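Local coordinates for protein monooxygenase (Mycobacterium tuberculosis, PDB 5UQ4) that degrades heme oxidatively, opening the porphyrin ring with the help of an electron donor and releasing free iron, at residues B[37-42]-B[56-61]; B[21-26]-B[44-49]; B[5-10]-B[95-100]. All coordinates share one frame; numbering follows the deposited sequence.

All three contacts involve one antiparallel sheet with strand order 39-49, 54-60, 6-12, 90-102, and all touch the second subunit. Contact 1 closes the hairpin of the first two strands, and contact 3 pairs the other two; their centres are 9 Å apart, and Trp60 N lies 2.9 Å from Val6 O, a probable hydrogen bond. Contact 2 sets helix 19-34 against the C-terminal part of strand 39-49, its centre 17 Å from that of contact 1 and 20 Å from that of contact 3. It contains Arg25 and Phe26, probably heme-binding; Phe26 CZ packs 3.7 Å from Val56 CG2 of contact 1. This heme-free model lacks residues 77-88, among them His78, the probable axial heme ligand.

Contact 1: residues B[37-42]-B[56-61]; sequences PGFLGF and VVTHWE
Opposite His59 the antiparallel hairpin of strands 39-49 and 54-60 carries a classic beta bulge, in which Leu40 and Gly41 share one partner and the register shifts. His59 O accepts Leu40 N at 2.7 Å and, weakly, Gly41 N; His59 N returns a straighter bond to Gly41 O (165° at the hydrogen). Leu40 can be followed outward. Its CB sits 3.2 Å from His59 O, CG lies near both that oxygen and Trp60 C, and CD1 ends over the centre of the His59 imidazole, 3.4 Å from the ring centroid, as a CH-pi contact. Val97 and Asp100 of strand 90-102 also touch this histidine, whose NE2 is buried without a polar partner in the model.

Phe39, Phe42 and Trp60 lie on the other face, toward helix 19-34. With CG anti to the backbone N (chi1 176°), Phe39 turns its ring edge to the face of Trp60, planes at 74°, while its CB also lies over the indole's six-membered ring. Val33 of the helix touches both residues. Further along, Thr58 CG2 meets the edge of the Phe42 ring in its plane, 3.5 Å from CD1, and Val56 CG1 approaches Phe42 CE1 obliquely. At the hairpin's open end Gly38 O accepts Glu61 N at 2.8 Å, in the carbonyl plane.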
loop_
_atom_site.group_PDB
_atom_site.type_symbol
_atom_site.label_atom_id
_atom_site.label_comp_id
_atom_site.label_asym_id
_atom_site.label_seq_id
_atom_site.Cartn_x
_atom_site.Cartn_y
_atom_site.Cartn_z
ATOM N N PRO B 37 3.544 -9.189 -17.165
ATOM C CA PRO B 37 3.381 -10.486 -16.493
ATOM C C PRO B 37 3.683 -10.375 -15.006
ATOM O O PRO B 37 4.731 -9.863 -14.604
ATOM C CB PRO B 37 4.393 -11.389 -17.210
ATOM C CG PRO B 37 5.404 -10.450 -17.779
ATOM C CD PRO B 37 4.640 -9.210 -18.148
ATOM N N GLY B 38 2.748 -10.859 -14.189
ATOM C CA GLY B 38 2.874 -10.800 -12.750
ATOM C C GLY B 38 2.300 -9.558 -12.105
ATOM O O GLY B 38 2.264 -9.483 -10.871
ATOM N N PHE B 39 1.848 -8.586 -12.895
ATOM C CA PHE B 39 1.316 -7.342 -12.352
ATOM C C PHE B 39 -0.069 -7.576 -11.763
ATOM O O PHE B 39 -0.922 -8.211 -12.391
ATOM C CB PHE B 39 1.255 -6.271 -13.439
ATOM C CG PHE B 39 0.638 -4.977 -12.986
ATOM C CD1 PHE B 39 1.344 -4.106 -12.175
ATOM C CD2 PHE B 39 -0.646 -4.632 -13.374
ATOM C CE1 PHE B 39 0.781 -2.916 -11.757
ATOM C CE2 PHE B 39 -1.216 -3.443 -12.959
ATOM C CZ PHE B 39 -0.501 -2.583 -12.151
ATOM N N LEU B 40 -0.292 -7.055 -10.557
ATOM C CA LEU B 40 -1.560 -7.215 -9.858
ATOM C C LEU B 40 -2.341 -5.915 -9.736
ATOM O O LEU B 40 -3.528 -5.876 -10.065
ATOM C CB LEU B 40 -1.318 -7.806 -8.461
ATOM C CG LEU B 40 -0.714 -9.209 -8.428
ATOM C CD1 LEU B 40 -0.615 -9.716 -7.001
ATOM C CD2 LEU B 40 -1.540 -10.158 -9.279
ATOM N N GLY B 41 -1.706 -4.844 -9.271
ATOM C CA GLY B 41 -2.423 -3.601 -9.067
ATOM C C GLY B 41 -1.487 -2.423 -8.944
ATOM O O GLY B 41 -0.309 -2.566 -8.601
ATOM N N PHE B 42 -2.032 -1.245 -9.233
ATOM C CA PHE B 42 -1.307 0.011 -9.149
ATOM C C PHE B 42 -2.163 1.026 -8.409
ATOM O O PHE B 42 -3.383 1.067 -8.587
ATOM C CB PHE B 42 -0.947 0.546 -10.544
ATOM C CG PHE B 42 -0.316 1.912 -10.528
ATOM C CD1 PHE B 42 1.050 2.052 -10.369
ATOM C CD2 PHE B 42 -1.087 3.053 -10.673
ATOM C CE1 PHE B 42 1.637 3.302 -10.352
ATOM C CE2 PHE B 42 -0.505 4.306 -10.655
ATOM C CZ PHE B 42 0.859 4.431 -10.495
ATOM N N VAL B 56 3.853 5.653 -4.621
ATOM C CA VAL B 56 3.592 4.938 -5.865
ATOM C C VAL B 56 3.669 3.449 -5.552
ATOM O O VAL B 56 4.755 2.914 -5.305
ATOM C CB VAL B 56 4.585 5.334 -6.966
ATOM C CG1 VAL B 56 4.147 4.762 -8.308
ATOM C CG2 VAL B 56 4.718 6.846 -7.039
ATOM N N VAL B 57 2.520 2.776 -5.564
ATOM C CA VAL B 57 2.397 1.401 -5.091
ATOM C C VAL B 57 2.097 0.491 -6.273
ATOM O O VAL B 57 1.207 0.782 -7.082
ATOM C CB VAL B 57 1.301 1.274 -4.020
ATOM C CG1 VAL B 57 1.408 -0.067 -3.311
ATOM C CG2 VAL B 57 1.388 2.426 -3.028
ATOM N N THR B 58 2.833 -0.615 -6.365
ATOM C CA THR B 58 2.552 -1.666 -7.331
ATOM C C THR B 58 2.554 -3.009 -6.622
ATOM O O THR B 58 3.416 -3.282 -5.780
ATOM C CB THR B 58 3.567 -1.686 -8.485
ATOM O OG1 THR B 58 4.883 -1.423 -7.982
ATOM C CG2 THR B 58 3.202 -0.642 -9.528
ATOM N N HIS B 59 1.572 -3.838 -6.964
ATOM C CA HIS B 59 1.421 -5.177 -6.416
ATOM C C HIS B 59 1.802 -6.189 -7.488
ATOM O O HIS B 59 1.342 -6.088 -8.632
ATOM C CB HIS B 59 -0.016 -5.408 -5.942
ATOM C CG HIS B 59 -0.188 -6.613 -5.069
ATOM N ND1 HIS B 59 -1.417 -7.005 -4.586
ATOM C CD2 HIS B 59 0.707 -7.512 -4.593
ATOM C CE1 HIS B 59 -1.274 -8.093 -3.852
ATOM N NE2 HIS B 59 0.005 -8.422 -3.839
ATOM N N TRP B 60 2.644 -7.154 -7.119
ATOM C CA TRP B 60 3.171 -8.129 -8.063
ATOM C C TRP B 60 3.048 -9.537 -7.491
ATOM O O TRP B 60 2.915 -9.735 -6.281
ATOM C CB TRP B 60 4.645 -7.843 -8.416
ATOM C CG TRP B 60 4.861 -6.575 -9.154
ATOM C CD1 TRP B 60 5.065 -5.344 -8.611
ATOM C CD2 TRP B 60 4.938 -6.408 -10.577
ATOM N NE1 TRP B 60 5.235 -4.412 -9.603
ATOM C CE2 TRP B 60 5.162 -5.040 -10.820
ATOM C CE3 TRP B 60 4.821 -7.280 -11.666
ATOM C CZ2 TRP B 60 5.274 -4.521 -12.110
ATOM C CZ3 TRP B 60 4.932 -6.761 -12.954
ATOM C CH2 TRP B 60 5.157 -5.395 -13.161
ATOM N N GLU B 61 3.097 -10.517 -8.395
ATOM C CA GLU B 61 3.007 -11.918 -7.990
ATOM C C GLU B 61 4.210 -12.338 -7.154
ATOM O O GLU B 61 4.072 -13.100 -6.189
ATOM C CB GLU B 61 2.898 -12.811 -9.222
ATOM C CG GLU B 61 1.487 -13.083 -9.702
ATOM C CD GLU B 61 1.467 -14.075 -10.849
ATOM O OE1 GLU B 61 0.369 -14.526 -11.235
ATOM O OE2 GLU B 61 2.557 -14.404 -11.363
#

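Contact 2: residues B[21-26]-B[44-49]; sequences ELEKRF and LLRPVK
Helix 21-26 runs nearly antiparallel to strand 44-49, at 169°, with the two axes 10.4 Å apart at their closest, a gap spanned mainly by side chains. Leu44 is the apolar link. With CG anti to the backbone N, its two methyls reach different residues of the helix: CD2 lies 3.6 Å from Glu23 CG and 4.1 Å from Phe26 CB, while CD1 is 4.2 Å from Leu22 CD2. Glu23 therefore contributes its aliphatic part to the packing before its carboxylate turns to other partners, and its side chain crosses that of Leu44 at about a right angle.

Beyond CG the Glu23 chain is extended and carries the carboxylate to Arg46, whose own chain bends at chi3. Arg46 NH2 donates to Glu23 OE2 at 3.3 Å, a long salt bridge that meets the oxygen on its syn side but 25° out of the carboxylate plane. The carboxylate and guanidinium planes are themselves inclined by 36°. The stronger partners lie outside this pair: Glu23 OE1 is hydrogen-bonded to Tyr54 OH, and Arg46 NH1 forms a salt bridge with Glu96 of the second subunit. These additional bonds probably help to fix both charged groups, and they make Arg46 a bridge between the helix and the dimer interface.

This is helix-on-sheet packing in a dimeric alpha-beta barrel. Leu22 and Phe26, the latter probably heme-binding, rest on Ile12 of strand 6-12, Phe26 also touches Val56 of strand 54-60, and strand 44-49 continues the sheet by pairing antiparallel with a strand of the second subunit.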
loop_
_atom_site.group_PDB
_atom_site.type_symbol
_atom_site.label_atom_id
_atom_site.label_comp_id
_atom_site.label_asym_id
_atom_site.label_seq_id
_atom_site.Cartn_x
_atom_site.Cartn_y
_atom_site.Cartn_z
ATOM N N GLU B 21 0.227 17.657 -12.273
ATOM C CA GLU B 21 1.118 17.215 -13.340
ATOM C C GLU B 21 1.712 15.844 -13.038
ATOM O O GLU B 21 1.943 15.054 -13.961
ATOM C CB GLU B 21 2.220 18.253 -13.573
ATOM C CG GLU B 21 3.565 17.924 -12.943
ATOM C CD GLU B 21 4.662 18.879 -13.369
ATOM O OE1 GLU B 21 5.149 18.753 -14.513
ATOM O OE2 GLU B 21 5.036 19.756 -12.563
ATOM N N LEU B 22 1.945 15.533 -11.762
ATOM C CA LEU B 22 2.465 14.216 -11.410
ATOM C C LEU B 22 1.409 13.138 -11.611
ATOM O O LEU B 22 1.720 12.032 -12.069
ATOM C CB LEU B 22 2.961 14.215 -9.967
ATOM C CG LEU B 22 3.659 12.930 -9.522
ATOM C CD1 LEU B 22 5.065 13.241 -9.052
ATOM C CD2 LEU B 22 2.863 12.224 -8.434
ATOM N N GLU B 23 0.157 13.444 -11.275
ATOM C CA GLU B 23 -0.920 12.478 -11.437
ATOM C C GLU B 23 -1.359 12.342 -12.890
ATOM O O GLU B 23 -1.925 11.309 -13.264
ATOM C CB GLU B 23 -2.088 12.874 -10.535
ATOM C CG GLU B 23 -1.640 13.132 -9.100
ATOM C CD GLU B 23 -2.661 13.868 -8.260
ATOM O OE1 GLU B 23 -2.270 14.425 -7.216
ATOM O OE2 GLU B 23 -3.851 13.891 -8.640
ATOM N N LYS B 24 -1.100 13.355 -13.718
ATOM C CA LYS B 24 -1.259 13.183 -15.157
ATOM C C LYS B 24 -0.145 12.312 -15.723
ATOM O O LYS B 24 -0.377 11.509 -16.634
ATOM C CB LYS B 24 -1.280 14.547 -15.846
ATOM C CG LYS B 24 -1.369 14.482 -17.361
ATOM C CD LYS B 24 -2.766 14.096 -17.815
ATOM C CE LYS B 24 -3.215 14.944 -18.995
ATOM N NZ LYS B 24 -2.198 14.962 -20.084
ATOM N N ARG B 25 1.066 12.447 -15.179
ATOM C CA ARG B 25 2.201 11.673 -15.669
ATOM C C ARG B 25 2.057 10.198 -15.320
ATOM O O ARG B 25 2.293 9.322 -16.161
ATOM C CB ARG B 25 3.498 12.240 -15.088
ATOM C CG ARG B 25 4.689 11.305 -15.169
ATOM C CD ARG B 25 5.955 11.998 -14.687
ATOM N NE ARG B 25 7.114 11.111 -14.724
ATOM C CZ ARG B 25 7.926 10.992 -15.769
ATOM N NH1 ARG B 25 7.705 11.704 -16.865
ATOM N NH2 ARG B 25 8.960 10.163 -15.718
ATOM N N PHE B 26 1.669 9.900 -14.080
ATOM C CA PHE B 26 1.548 8.512 -13.659
ATOM C C PHE B 26 0.320 7.824 -14.235
ATOM O O PHE B 26 0.234 6.593 -14.166
ATOM C CB PHE B 26 1.536 8.426 -12.133
ATOM C CG PHE B 26 2.904 8.294 -11.531
ATOM C CD1 PHE B 26 3.636 7.128 -11.696
ATOM C CD2 PHE B 26 3.464 9.336 -10.812
ATOM C CE1 PHE B 26 4.898 7.004 -11.149
ATOM C CE2 PHE B 26 4.726 9.217 -10.262
ATOM C CZ PHE B 26 5.444 8.049 -10.430
ATOM N N LEU B 44 -1.835 5.279 -6.891
ATOM C CA LEU B 44 -1.142 6.529 -6.614
ATOM C C LEU B 44 -1.785 7.153 -5.383
ATOM O O LEU B 44 -2.993 7.405 -5.372
ATOM C CB LEU B 44 -1.214 7.479 -7.809
ATOM C CG LEU B 44 -0.584 8.858 -7.610
ATOM C CD1 LEU B 44 0.864 8.730 -7.159
ATOM C CD2 LEU B 44 -0.681 9.674 -8.889
ATOM N N LEU B 45 -0.979 7.396 -4.352
ATOM C CA LEU B 45 -1.481 7.810 -3.047
ATOM C C LEU B 45 -0.988 9.218 -2.740
ATOM O O LEU B 45 0.212 9.432 -2.543
ATOM C CB LEU B 45 -1.045 6.823 -1.965
ATOM C CG LEU B 45 -1.405 5.356 -2.222
ATOM C CD1 LEU B 45 -0.942 4.474 -1.074
ATOM C CD2 LEU B 45 -2.902 5.200 -2.452
ATOM N N ARG B 46 -1.915 10.168 -2.702
ATOM C CA ARG B 46 -1.603 11.534 -2.298
ATOM C C ARG B 46 -1.592 11.626 -0.777
ATOM O O ARG B 46 -2.557 11.209 -0.131
ATOM C CB ARG B 46 -2.625 12.510 -2.871
ATOM C CG ARG B 46 -2.488 13.932 -2.355
ATOM C CD ARG B 46 -3.713 14.766 -2.709
ATOM N NE ARG B 46 -4.078 14.645 -4.117
ATOM C CZ ARG B 46 -5.308 14.393 -4.553
ATOM N NH1 ARG B 46 -6.302 14.234 -3.690
ATOM N NH2 ARG B 46 -5.544 14.302 -5.855
ATOM N N PRO B 47 -0.533 12.161 -0.173
ATOM C CA PRO B 47 -0.474 12.214 1.291
ATOM C C PRO B 47 -1.483 13.204 1.851
ATOM O O PRO B 47 -1.700 14.284 1.298
ATOM C CB PRO B 47 0.963 12.664 1.567
ATOM C CG PRO B 47 1.334 13.458 0.358
ATOM C CD PRO B 47 0.652 12.775 -0.796
ATOM N N VAL B 48 -2.107 12.818 2.965
ATOM C CA VAL B 48 -3.086 13.645 3.658
ATOM C C VAL B 48 -2.605 14.020 5.054
ATOM O O VAL B 48 -2.630 15.193 5.440
ATOM C CB VAL B 48 -4.464 12.949 3.724
ATOM C CG1 VAL B 48 -5.471 13.833 4.434
ATOM C CG2 VAL B 48 -4.950 12.599 2.329
ATOM N N LYS B 49 -2.152 13.034 5.826
ATOM C CA LYS B 49 -1.682 13.275 7.181
ATOM C C LYS B 49 -0.630 12.235 7.532
ATOM O O LYS B 49 -0.664 11.105 7.038
ATOM C CB LYS B 49 -2.835 13.231 8.190
ATOM C CG LYS B 49 -2.743 14.277 9.283
ATOM C CD LYS B 49 -3.915 14.168 10.245
ATOM C CE LYS B 49 -3.696 13.053 11.253
ATOM N NZ LYS B 49 -2.567 13.359 12.176
#

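Contact 3: residues B[5-10]-B[95-100]; sequences PVVKIN and FEVVLD
Val7 and Phe95 form the hydrogen-bonded pair of this antiparallel contact: Val7 N gives its hydrogen to Phe95 O at 3.1 Å, and Phe95 N gives its own to Val7 O at 3.0 Å. Two residues on, Val97 N is bound to Pro5 O at 2.9 Å, coming from above the carbonyl plane, 46° out of it. Around these bonds the packing is close. The Val97 methyl CG2 lies 3.6 Å from Val7 CG2 and 3.7 Å from Pro5 CB, wedged between the two residues. Ile9 CD1 comes obliquely onto the Phe95 ring. Phe95 CG stands beside its own backbone N (chi1 -61°), which brings the ring alongside strand 6-12 and leaves Val7 O near the plane of the ring, at its edge.

The pairing sets the last strand of the chain, at the edge of its four-stranded sheet, beside the first, as expected of the ferredoxin-like fold of dimeric alpha-beta barrel proteins. Strand 90-102 also pairs antiparallel with a strand of the second subunit, and the Phe95 ring meets Phe55 of that subunit.

In the non-hydrogen-bonded pair, buried Val6 still packs closely, its CG2 3.4 Å from Phe95 O, but partly exposed Glu96 is looser: it approaches Pro5 O with CA (3.6 Å), and its side chain comes no nearer than CB, 4.1 Å away. Its extended chain leads the carboxylate away to a salt bridge with Arg46 of the second subunit. From Val98 the last strand departs from segment 5-10, and the exposed Asp100 is hydrogen-bonded through OD2 to Gln43 of the second subunit.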
loop_
_atom_site.group_PDB
_atom_site.type_symbol
_atom_site.label_atom_id
_atom_site.label_comp_id
_atom_site.label_asym_id
_atom_site.label_seq_id
_atom_site.Cartn_x
_atom_site.Cartn_y
_atom_site.Cartn_z
ATOM N N PRO B 5 3.620 -12.946 -2.692
ATOM C CA PRO B 5 3.305 -11.672 -3.347
ATOM C C PRO B 5 4.133 -10.536 -2.769
ATOM O O PRO B 5 4.594 -10.587 -1.623
ATOM C CB PRO B 5 1.807 -11.485 -3.067
ATOM C CG PRO B 5 1.308 -12.844 -2.762
ATOM C CD PRO B 5 2.433 -13.546 -2.065
ATOM N N VAL B 6 4.311 -9.504 -3.588
ATOM C CA VAL B 6 5.281 -8.458 -3.321
ATOM C C VAL B 6 4.657 -7.104 -3.612
ATOM O O VAL B 6 3.821 -6.951 -4.505
ATOM C CB VAL B 6 6.548 -8.686 -4.159
ATOM C CG1 VAL B 6 6.180 -8.712 -5.627
ATOM C CG2 VAL B 6 7.600 -7.606 -3.906
ATOM N N VAL B 7 5.090 -6.106 -2.857
ATOM C CA VAL B 7 4.580 -4.750 -2.982
ATOM C C VAL B 7 5.761 -3.788 -2.978
ATOM O O VAL B 7 6.508 -3.720 -1.995
ATOM C CB VAL B 7 3.600 -4.412 -1.849
ATOM C CG1 VAL B 7 3.417 -2.915 -1.747
ATOM C CG2 VAL B 7 2.264 -5.093 -2.109
ATOM N N LYS B 8 5.920 -3.040 -4.068
ATOM C CA LYS B 8 6.936 -1.999 -4.164
ATOM C C LYS B 8 6.295 -0.629 -3.993
ATOM O O LYS B 8 5.295 -0.319 -4.648
ATOM C CB LYS B 8 7.673 -2.062 -5.502
ATOM C CG LYS B 8 8.047 -3.447 -5.980
ATOM C CD LYS B 8 8.971 -4.128 -4.989
ATOM C CE LYS B 8 9.636 -5.338 -5.619
ATOM N NZ LYS B 8 10.568 -6.056 -4.704
ATOM N N ILE B 9 6.881 0.191 -3.127
ATOM C CA ILE B 9 6.393 1.538 -2.861
ATOM C C ILE B 9 7.527 2.516 -3.128
ATOM O O ILE B 9 8.560 2.478 -2.449
ATOM C CB ILE B 9 5.872 1.685 -1.423
ATOM C CG1 ILE B 9 4.822 0.615 -1.121
ATOM C CG2 ILE B 9 5.291 3.078 -1.210
ATOM C CD1 ILE B 9 4.246 0.703 0.272
ATOM N N ASN B 10 7.333 3.394 -4.108
ATOM C CA ASN B 10 8.272 4.471 -4.397
ATOM C C ASN B 10 7.761 5.738 -3.717
ATOM O O ASN B 10 6.739 6.300 -4.123
ATOM C CB ASN B 10 8.430 4.674 -5.903
ATOM C CG ASN B 10 9.620 5.547 -6.253
ATOM O OD1 ASN B 10 10.500 5.780 -5.423
ATOM N ND2 ASN B 10 9.652 6.034 -7.486
ATOM N N PHE B 95 8.200 -4.753 0.218
ATOM C CA PHE B 95 7.479 -5.505 1.231
ATOM C C PHE B 95 7.062 -6.853 0.662
ATOM O O PHE B 95 7.014 -7.052 -0.554
ATOM C CB PHE B 95 6.229 -4.754 1.715
ATOM C CG PHE B 95 6.518 -3.427 2.358
ATOM C CD1 PHE B 95 6.741 -3.335 3.723
ATOM C CD2 PHE B 95 6.548 -2.268 1.600
ATOM C CE1 PHE B 95 7.000 -2.114 4.317
ATOM C CE2 PHE B 95 6.807 -1.045 2.187
ATOM C CZ PHE B 95 7.035 -0.967 3.547
ATOM N N GLU B 96 6.747 -7.781 1.561
ATOM C CA GLU B 96 6.172 -9.068 1.194
ATOM C C GLU B 96 4.762 -9.141 1.759
ATOM O O GLU B 96 4.564 -8.982 2.968
ATOM C CB GLU B 96 7.029 -10.226 1.705
ATOM C CG GLU B 96 8.349 -10.381 0.964
ATOM C CD GLU B 96 9.081 -11.658 1.328
ATOM O OE1 GLU B 96 8.519 -12.474 2.090
ATOM O OE2 GLU B 96 10.219 -11.846 0.848
ATOM N N VAL B 97 3.786 -9.367 0.884
ATOM C CA VAL B 97 2.386 -9.420 1.282
ATOM C C VAL B 97 2.152 -10.638 2.165
ATOM O O VAL B 97 1.954 -11.753 1.668
ATOM C CB VAL B 97 1.460 -9.447 0.053
ATOM C CG1 VAL B 97 0.028 -9.164 0.457
ATOM C CG2 VAL B 97 1.927 -8.446 -0.987
ATOM N N VAL B 98 2.162 -10.428 3.482
ATOM C CA VAL B 98 1.964 -11.533 4.416
ATOM C C VAL B 98 0.566 -12.118 4.253
ATOM O O VAL B 98 0.390 -13.341 4.182
ATOM C CB VAL B 98 2.223 -11.068 5.862
ATOM C CG1 VAL B 98 1.607 -12.045 6.852
ATOM C CG2 VAL B 98 3.714 -10.919 6.108
ATOM N N LEU B 99 -0.448 -11.258 4.184
ATOM C CA LEU B 99 -1.809 -11.723 3.957
ATOM C C LEU B 99 -2.599 -10.643 3.230
ATOM O O LEU B 99 -2.190 -9.481 3.165
ATOM C CB LEU B 99 -2.498 -12.115 5.270
ATOM C CG LEU B 99 -2.678 -11.037 6.335
ATOM C CD1 LEU B 99 -4.130 -10.589 6.389
ATOM C CD2 LEU B 99 -2.219 -11.551 7.691
ATOM N N ASP B 100 -3.740 -11.052 2.676
ATOM C CA ASP B 100 -4.581 -10.170 1.877
ATOM C C ASP B 100 -6.022 -10.650 1.958
ATOM O O ASP B 100 -6.302 -11.824 1.698
ATOM C CB ASP B 100 -4.108 -10.137 0.417
ATOM C CG ASP B 100 -4.744 -9.010 -0.386
ATOM O OD1 ASP B 100 -5.966 -8.784 -0.257
ATOM O OD2 ASP B 100 -4.015 -8.347 -1.154
#